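Local structure of hybrid kinase (Caulobacter vibrioides, 6QRL) at residues A[17-22]-A[35-40]. The protein is a hybrid histidine kinase, represented here by its cyclic di-GMP-binding pseudo-receiver domain, that probably transfers a phosphoryl group from ATP to a protein histidine. Numbering follows the deposited sequence.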
ATOM      1  N   ILE A  17       5.194  14.269  -4.276  1.00 33.95           N
ATOM      2  CA  ILE A  17       6.024  14.369  -3.042  1.00 35.32           C
ATOM      3  C   ILE A  17       5.836  13.080  -2.236  1.00 32.88           C
ATOM      4  O   ILE A  17       6.821  12.547  -1.749  1.00 33.23           O
ATOM      5  CB  ILE A  17       5.636  15.642  -2.243  1.00 39.13           C
ATOM      6  CG1 ILE A  17       6.125  16.904  -2.950  1.00 42.89           C
ATOM      7  CG2 ILE A  17       6.117  15.583  -0.796  1.00 39.73           C
ATOM      8  CD1 ILE A  17       5.220  18.107  -2.723  1.00 46.71           C
ATOM      9  N   VAL A  18       4.614  12.578  -2.104  1.00 31.79           N
ATOM     10  CA  VAL A  18       4.372  11.317  -1.348  1.00 32.12           C
ATOM     11  C   VAL A  18       5.030  10.161  -2.109  1.00 31.47           C
ATOM     12  O   VAL A  18       5.637   9.294  -1.457  1.00 33.68           O
ATOM     13  CB  VAL A  18       2.869  11.069  -1.130  1.00 32.74           C
ATOM     14  CG1 VAL A  18       2.581   9.632  -0.743  1.00 32.80           C
ATOM     15  CG2 VAL A  18       2.310  12.053  -0.120  1.00 34.89           C
ATOM     16  N   ARG A  19       4.896  10.091  -3.436  1.00 31.23           N
ATOM     17  CA  ARG A  19       5.508   8.936  -4.173  1.00 30.51           C
ATOM     18  C   ARG A  19       7.028   8.963  -3.949  1.00 31.59           C
ATOM     19  O   ARG A  19       7.557   7.930  -3.665  1.00 32.85           O
ATOM     20  CB  ARG A  19       5.284   8.949  -5.691  1.00 31.52           C
ATOM     21  CG  ARG A  19       3.843   8.794  -6.148  1.00 30.91           C
ATOM     22  CD  ARG A  19       3.775   8.534  -7.652  1.00 30.27           C
ATOM     23  NE  ARG A  19       4.211   9.679  -8.442  1.00 30.77           N
ATOM     24  CZ  ARG A  19       3.451  10.690  -8.845  1.00 30.94           C
ATOM     25  NH1 ARG A  19       2.169  10.782  -8.511  1.00 30.36           N
ATOM     26  NH2 ARG A  19       4.010  11.649  -9.556  1.00 32.21           N
ATOM     27  N   ALA A  20       7.693  10.117  -4.091  1.00 34.36           N
ATOM     28  CA  ALA A  20       9.171  10.232  -3.991  1.00 34.83           C
ATOM     29  C   ALA A  20       9.635   9.972  -2.548  1.00 34.07           C
ATOM     30  O   ALA A  20      10.604   9.207  -2.384  1.00 33.08           O
ATOM     31  CB  ALA A  20       9.637  11.576  -4.489  1.00 36.25           C
ATOM     32  N   ALA A  21       8.969  10.570  -1.553  1.00 34.46           N
ATOM     33  CA  ALA A  21       9.311  10.402  -0.122  1.00 35.56           C
ATOM     34  C   ALA A  21       9.148   8.945   0.301  1.00 33.39           C
ATOM     35  O   ALA A  21      10.026   8.454   1.044  1.00 34.24           O
ATOM     36  CB  ALA A  21       8.498  11.319   0.764  1.00 36.08           C
ATOM     37  N   THR A  22       8.048   8.306  -0.066  1.00 33.44           N
ATOM     38  CA  THR A  22       7.770   6.903   0.322  1.00 32.56           C
ATOM     39  C   THR A  22       8.774   5.995  -0.396  1.00 32.79           C
ATOM     40  O   THR A  22       9.342   5.123   0.276  1.00 32.39           O
ATOM     41  CB  THR A  22       6.315   6.510   0.050  1.00 32.84           C
ATOM     42  OG1 THR A  22       5.459   7.514   0.600  1.00 31.24           O
ATOM     43  CG2 THR A  22       5.957   5.168   0.644  1.00 33.55           C
ATOM     44  N   ALA A  35       6.925   3.058  -7.864  1.00 33.44           N
ATOM     45  CA  ALA A  35       6.067   4.265  -7.754  1.00 33.51           C
ATOM     46  C   ALA A  35       4.996   4.227  -8.845  1.00 34.02           C
ATOM     47  O   ALA A  35       5.340   3.918  -9.982  1.00 33.74           O
ATOM     48  CB  ALA A  35       6.911   5.512  -7.880  1.00 34.54           C
ATOM     49  N   ALA A  36       3.743   4.506  -8.515  1.00 33.16           N
ATOM     50  CA  ALA A  36       2.638   4.540  -9.492  1.00 33.76           C
ATOM     51  C   ALA A  36       1.636   5.644  -9.149  1.00 32.13           C
ATOM     52  O   ALA A  36       1.517   6.007  -7.951  1.00 30.37           O
ATOM     53  CB  ALA A  36       1.987   3.190  -9.506  1.00 36.00           C
ATOM     54  N   VAL A  37       0.872   6.127 -10.133  1.00 32.07           N
ATOM     55  CA  VAL A  37      -0.099   7.235  -9.867  1.00 34.24           C
ATOM     56  C   VAL A  37      -1.420   6.701  -9.309  1.00 34.55           C
ATOM     57  O   VAL A  37      -2.173   7.510  -8.784  1.00 33.27           O
ATOM     58  CB  VAL A  37      -0.390   8.115 -11.097  1.00 36.49           C
ATOM     59  CG1 VAL A  37       0.815   8.923 -11.481  1.00 39.11           C
ATOM     60  CG2 VAL A  37      -0.977   7.319 -12.257  1.00 37.81           C
ATOM     61  N   ASP A  38      -1.725   5.407  -9.446  1.00 34.05           N
ATOM     62  CA  ASP A  38      -3.050   4.867  -8.996  1.00 35.40           C
ATOM     63  C   ASP A  38      -2.970   3.346  -8.844  1.00 33.92           C
ATOM     64  O   ASP A  38      -1.912   2.776  -9.141  1.00 34.81           O
ATOM     65  CB  ASP A  38      -4.200   5.315  -9.906  1.00 37.70           C
ATOM     66  CG  ASP A  38      -4.106   4.868 -11.351  1.00 40.80           C
ATOM     67  OD1 ASP A  38      -3.416   3.870 -11.641  1.00 42.61           O
ATOM     68  OD2 ASP A  38      -4.774   5.497 -12.179  1.00 43.66           O
ATOM     69  N   ILE A  39      -4.045   2.696  -8.427  1.00 33.10           N
ATOM     70  CA  ILE A  39      -4.033   1.231  -8.175  1.00 34.32           C
ATOM     71  C   ILE A  39      -3.782   0.465  -9.484  1.00 35.83           C
ATOM     72  O   ILE A  39      -2.904  -0.418  -9.467  1.00 36.98           O
ATOM     73  CB  ILE A  39      -5.329   0.802  -7.469  1.00 34.11           C
ATOM     74  CG1 ILE A  39      -5.438   1.462  -6.088  1.00 34.64           C
ATOM     75  CG2 ILE A  39      -5.389  -0.709  -7.407  1.00 33.98           C
ATOM     76  CD1 ILE A  39      -6.808   1.347  -5.451  1.00 35.00           C
ATOM     77  N   ALA A  40      -4.490   0.773 -10.572  1.00 37.42           N
ATOM     78  CA  ALA A  40      -4.275   0.053 -11.856  1.00 38.70           C
ATOM     79  C   ALA A  40      -2.785   0.136 -12.243  1.00 38.23           C
ATOM     80  O   ALA A  40      -2.202  -0.900 -12.545  1.00 37.00           O
ATOM     81  CB  ALA A  40      -5.190   0.557 -12.952  1.00 40.67           C
TER
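Arg19 reaches from helix 16-28 across the carboxyl end of strand 32-36, and its side chain makes every contact between residues 17-22 and 35-40. The two elements belong to the first beta-alpha-beta unit of a receiver-like fold with a five-stranded parallel sheet of order 2-1-3-4-5, in which strand 8-12 leads through the helix to 32-36, an outermost strand of the sheet. Along the strand, Ala35 comes first: its CB points toward the helix and lies 4.4 Å from Arg19 CD, a loose aliphatic touch, while the CA atoms of the same two residues stand 5.9 Å apart. Ala36 turns its CB away, against Ser41 and Ala42 of the following helix, and meets the arginine through its backbone instead. Its carbonyl O lies 3.4 Å from Arg19 CD; the CD methylene, and not the guanidinium, is the part of Arg19 that meets this oxygen. Backbone hydrogen bonds of Ala36 with Ile11 and Ser13 tie this end of the strand to the end of the adjacent strand 8-12 and the loop that follows it. At Val37 the strand has ended, and the valine side chain runs alongside that of Arg19, both pointing the same way. Val37 CG1 sits over one face of the guanidinium, 4.1 Å from Arg19 CZ and 3.8 Å from Arg19 NH1. The arginine chain is extended about CB-CG (chi2 -168°), then bent about CG-CD (chi3 -67°), which carries the guanidinium along the strand end to this methyl. Its NH1 donates a hydrogen bond to the carbonyl O of Ser13, so the charged end is held by the backbone while the valine packs on its face. Asp38 then N-caps helix 39-45, its OD1 accepting from Ser41 N.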